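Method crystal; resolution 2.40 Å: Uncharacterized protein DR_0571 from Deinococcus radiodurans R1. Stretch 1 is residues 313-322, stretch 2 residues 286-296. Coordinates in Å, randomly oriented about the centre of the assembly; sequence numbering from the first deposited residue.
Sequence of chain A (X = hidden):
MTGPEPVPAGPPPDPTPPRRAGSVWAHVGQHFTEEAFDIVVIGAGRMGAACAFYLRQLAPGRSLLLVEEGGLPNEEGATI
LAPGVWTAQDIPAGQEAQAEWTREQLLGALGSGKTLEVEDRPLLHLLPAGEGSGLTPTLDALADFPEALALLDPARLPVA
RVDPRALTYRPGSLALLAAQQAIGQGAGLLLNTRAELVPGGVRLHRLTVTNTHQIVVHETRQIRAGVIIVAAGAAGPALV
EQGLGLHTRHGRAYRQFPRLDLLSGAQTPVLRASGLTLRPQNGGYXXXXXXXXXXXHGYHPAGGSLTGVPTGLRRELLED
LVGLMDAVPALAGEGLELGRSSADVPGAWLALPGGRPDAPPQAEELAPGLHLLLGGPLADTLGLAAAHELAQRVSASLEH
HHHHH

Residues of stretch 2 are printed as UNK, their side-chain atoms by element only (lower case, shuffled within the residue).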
# COMPACT_ATOMS: atom_id res chain seq x y z
N LEU A 313 1.03 34.41 -5.63
CA LEU A 313 0.27 34.54 -4.39
C LEU A 313 -1.08 35.23 -4.59
O LEU A 313 -1.18 36.20 -5.34
CB LEU A 313 1.10 35.32 -3.37
CG LEU A 313 2.38 34.67 -2.82
CD1 LEU A 313 3.33 34.37 -3.95
CD2 LEU A 313 3.04 35.59 -1.81
N ARG A 314 -2.11 34.74 -3.90
CA ARG A 314 -3.44 35.32 -4.00
C ARG A 314 -3.43 36.76 -3.51
O ARG A 314 -2.62 37.13 -2.66
CB ARG A 314 -4.46 34.53 -3.18
CG ARG A 314 -4.49 33.07 -3.50
CD ARG A 314 -5.82 32.43 -3.18
NE ARG A 314 -6.28 32.60 -1.84
CZ ARG A 314 -7.49 32.86 -1.37
NH1 ARG A 314 -8.59 33.05 -2.10
NH2 ARG A 314 -7.57 32.88 -0.05
N ARG A 315 -4.35 37.55 -4.05
CA ARG A 315 -4.46 38.96 -3.69
C ARG A 315 -4.50 39.13 -2.17
O ARG A 315 -3.79 39.98 -1.61
CB ARG A 315 -5.73 39.55 -4.34
CG ARG A 315 -6.07 40.99 -3.95
CD ARG A 315 -7.43 41.41 -4.56
NE ARG A 315 -8.49 40.44 -4.29
CZ ARG A 315 -9.04 40.23 -3.09
NH1 ARG A 315 -8.65 40.93 -2.03
NH2 ARG A 315 -9.98 39.30 -2.95
N GLU A 316 -5.29 38.31 -1.49
CA GLU A 316 -5.40 38.42 -0.05
C GLU A 316 -4.09 38.21 0.70
O GLU A 316 -3.82 38.90 1.68
CB GLU A 316 -6.45 37.46 0.47
CG GLU A 316 -7.85 37.90 0.11
CD GLU A 316 -8.89 37.21 0.95
OE1 GLU A 316 -9.04 35.98 0.79
OE2 GLU A 316 -9.54 37.89 1.77
N LEU A 317 -3.29 37.25 0.24
CA LEU A 317 -2.01 36.99 0.89
C LEU A 317 -1.09 38.19 0.64
O LEU A 317 -0.37 38.64 1.53
CB LEU A 317 -1.37 35.72 0.33
CG LEU A 317 -0.47 34.93 1.29
CD1 LEU A 317 0.35 33.92 0.49
CD2 LEU A 317 0.45 35.85 2.05
N LEU A 318 -1.13 38.70 -0.58
CA LEU A 318 -0.33 39.85 -0.97
C LEU A 318 -0.61 41.03 -0.05
O LEU A 318 0.31 41.67 0.46
CB LEU A 318 -0.65 40.25 -2.42
CG LEU A 318 0.29 39.87 -3.57
CD1 LEU A 318 1.30 38.80 -3.13
CD2 LEU A 318 -0.54 39.39 -4.74
N GLU A 319 -1.89 41.31 0.17
CA GLU A 319 -2.28 42.42 1.04
C GLU A 319 -1.76 42.19 2.45
O GLU A 319 -1.20 43.09 3.07
CB GLU A 319 -3.80 42.57 1.07
CG GLU A 319 -4.48 42.55 -0.30
CD GLU A 319 -5.96 42.84 -0.22
OE1 GLU A 319 -6.63 42.30 0.68
OE2 GLU A 319 -6.46 43.60 -1.07
N ASP A 320 -1.95 40.97 2.96
CA ASP A 320 -1.49 40.64 4.31
C ASP A 320 -0.00 40.94 4.44
O ASP A 320 0.43 41.60 5.39
CB ASP A 320 -1.75 39.15 4.64
CG ASP A 320 -3.22 38.86 4.97
OD1 ASP A 320 -3.84 39.66 5.70
OD2 ASP A 320 -3.74 37.82 4.51
N LEU A 321 0.78 40.45 3.48
CA LEU A 321 2.22 40.68 3.47
C LEU A 321 2.54 42.17 3.54
O LEU A 321 3.37 42.60 4.34
CB LEU A 321 2.84 40.08 2.20
CG LEU A 321 2.76 38.56 2.01
CD1 LEU A 321 3.32 38.21 0.65
CD2 LEU A 321 3.52 37.85 3.11
N VAL A 322 1.89 42.96 2.69
CA VAL A 322 2.12 44.40 2.68
C VAL A 322 1.87 44.97 4.06
O VAL A 322 2.61 45.83 4.52
CB VAL A 322 1.19 45.08 1.65
CG1 VAL A 322 1.33 46.60 1.74
CG2 VAL A 322 1.53 44.59 0.25
N UNK A 286 8.72 28.27 6.29
CA UNK A 286 7.59 28.02 5.42
C UNK A 286 6.55 29.00 5.90
O UNK A 286 6.26 29.07 7.09
o UNK A 286 8.04 25.67 5.08
c UNK A 286 7.07 26.59 5.58
c UNK A 286 5.77 26.41 4.82
N UNK A 287 6.00 29.79 4.98
CA UNK A 287 5.01 30.79 5.35
C UNK A 287 3.60 30.17 5.35
O UNK A 287 3.16 29.63 4.34
c UNK A 287 4.41 33.29 4.66
c UNK A 287 5.12 31.97 4.36
c UNK A 287 2.95 33.14 4.26
c UNK A 287 5.06 34.44 3.91
N UNK A 288 2.92 30.24 6.49
CA UNK A 288 1.56 29.68 6.64
C UNK A 288 0.54 30.82 6.79
O UNK A 288 0.27 31.29 7.90
c UNK A 288 1.47 28.72 7.87
c UNK A 288 0.11 28.04 7.92
c UNK A 288 2.57 27.69 7.80
N UNK A 289 -0.04 31.27 5.67
CA UNK A 289 -1.02 32.36 5.69
C UNK A 289 -2.22 32.11 6.59
O UNK A 289 -2.53 30.97 6.94
c UNK A 289 -1.43 32.50 4.22
c UNK A 289 -0.26 31.94 3.47
c UNK A 289 0.10 30.74 4.31
N UNK A 290 -2.88 33.19 6.98
CA UNK A 290 -4.05 33.08 7.82
C UNK A 290 -5.22 32.88 6.86
O UNK A 290 -5.15 33.26 5.69
c UNK A 290 -4.23 34.35 8.63
N UNK A 291 -6.28 32.25 7.36
CA UNK A 291 -7.48 32.04 6.56
C UNK A 291 -8.49 33.03 7.13
O UNK A 291 -8.97 32.87 8.25
c UNK A 291 -9.17 30.37 5.71
c UNK A 291 -6.92 29.58 6.50
c UNK A 291 -6.27 29.63 5.13
c UNK A 291 -8.04 30.60 6.72
N UNK A 292 -8.79 34.06 6.35
CA UNK A 292 -9.72 35.09 6.77
C UNK A 292 -11.15 34.66 6.54
O UNK A 292 -12.05 35.04 7.29
c UNK A 292 -7.07 37.08 5.26
c UNK A 292 -6.28 37.61 7.24
n UNK A 292 -7.53 37.22 7.39
c UNK A 292 -8.06 36.88 6.16
c UNK A 292 -9.45 36.37 6.00
n UNK A 292 -5.97 37.53 5.95
N UNK A 293 -11.35 33.85 5.51
CA UNK A 293 -12.68 33.38 5.17
C UNK A 293 -12.64 32.18 4.23
O UNK A 293 -11.58 31.83 3.71
c UNK A 293 -12.14 36.20 3.04
c UNK A 293 -13.46 34.51 4.50
n UNK A 293 -11.67 36.15 1.75
c UNK A 293 -12.03 35.00 1.21
c UNK A 293 -12.79 35.04 3.27
n UNK A 293 -12.70 34.31 2.11
N UNK A 294 -13.79 31.55 4.02
CA UNK A 294 -13.88 30.40 3.14
C UNK A 294 -13.94 30.84 1.68
O UNK A 294 -14.38 31.95 1.38
c UNK A 294 -16.43 30.30 3.18
c UNK A 294 -17.60 29.33 3.10
n UNK A 294 -20.53 31.49 3.52
c UNK A 294 -15.13 29.57 3.46
n UNK A 294 -18.86 30.03 2.91
n UNK A 294 -18.74 31.17 4.91
c UNK A 294 -19.38 30.90 3.78
N UNK A 295 -13.47 29.98 0.78
CA UNK A 295 -13.49 30.27 -0.64
C UNK A 295 -14.76 29.69 -1.25
O UNK A 295 -15.15 28.57 -0.93
o UNK A 295 -10.01 29.68 -0.56
c UNK A 295 -12.27 29.65 -1.33
c UNK A 295 -10.98 30.36 -0.97
o UNK A 295 -10.92 31.60 -1.10
N UNK A 296 -15.41 30.44 -2.15
CA UNK A 296 -16.65 30.01 -2.81
C UNK A 296 -16.50 28.73 -3.62
O UNK A 296 -15.39 28.36 -4.03
c UNK A 296 -15.67 31.77 -4.03
c UNK A 296 -14.96 31.73 -2.69
c UNK A 296 -17.01 31.20 -3.68
O HOH W 1 -2.02 35.90 6.42
O HOH W 2 -9.51 31.80 1.59
O HOH W 3 -8.83 33.92 3.56

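Position 286 has three side-chain atoms, one carbon carrying an oxygen and a carbon. This is Thr-286, a beta-branched residue at home in a strand, and it lies out of reach of the helix.

Position 287 has four carbons, forked at the second, and its CA-to-CB bond points toward the helix. One terminal carbon lies 3.8 Å from CD2 of Leu-321, the other 4.3 Å from CD2 of Leu-317. It is Leu-287, whose CD1 and CD2 make these respective contacts; a purely apolar side chain suits a buried site against two leucines one helical turn apart.

Position 288 carries three carbons, forked at the first, and touches nothing on stretch 1. It is Val-288, apolar and beta-branched, fitting a buried strand position.

At 289 three carbons close a ring onto the backbone nitrogen, and one ring carbon meets Leu-317 CD1 at 3.6 Å. This is Pro-289, and the carbon is CG: a compact apolar contact where the strand has given way to loop.

Position 290 has a single carbon without contact: Ala-290, whose small side chain needs no partner. Its backbone N donates to water 1 (2.9 Å), which in turn donates a weak bond to OD2 of Asp-320 (3.2 Å).

Position 291 has four carbons, forked at the first, one arm two carbons long. Its CA-to-CB bond points away and it does not touch the helix: Ile-291, an aliphatic side chain requiring no polar partner there.

Position 292 has one carbon, then a five-membered ring of three carbons and two nitrogens; one nitrogen lies 2.7 Å from Asp-320 OD2. It is His-292. Its NE2 donates this bond at a nearly straight 162°, with the acceptor at the ring edge, where an imidazole N-H points.

Position 293 shows the same ring, one nitrogen 2.8 Å from Glu-316 OE2. It is His-293. NE2 ties the loop to the helix by a weak bond, while ND1 fastens the ring to its own loop, donating to the backbone O of position 294 at 3.0 Å.

Position 294 has three carbons, a nitrogen, and a carbon bearing two more nitrogens. Its CA-to-CB bond points away: Arg-294, whose long charged side chain is exposed and touches a crystal neighbour.

Position 295 has two carbons, the second carrying two oxygens, one 2.9 Å from Arg-314 NH1. It is Asp-295, whose carboxylate gives the guanidinium a charge partner; OD1 makes the salt bridge, though its hydrogen bond is weak.

Position 296, three carbons closing a ring onto the backbone N, makes no contact. It is Pro-296, exposed, its ring suiting the local phi of -60°.

The contact combines two parts. Leu-287 and Pro-289 pack against Leu-317 and Leu-321, while His-292, His-293 and Asp-295 pair with Asp-320, Glu-316 and Arg-314, supplemented by bridging waters.

Stretch 2 (286-296) TLVPAIHHRDP
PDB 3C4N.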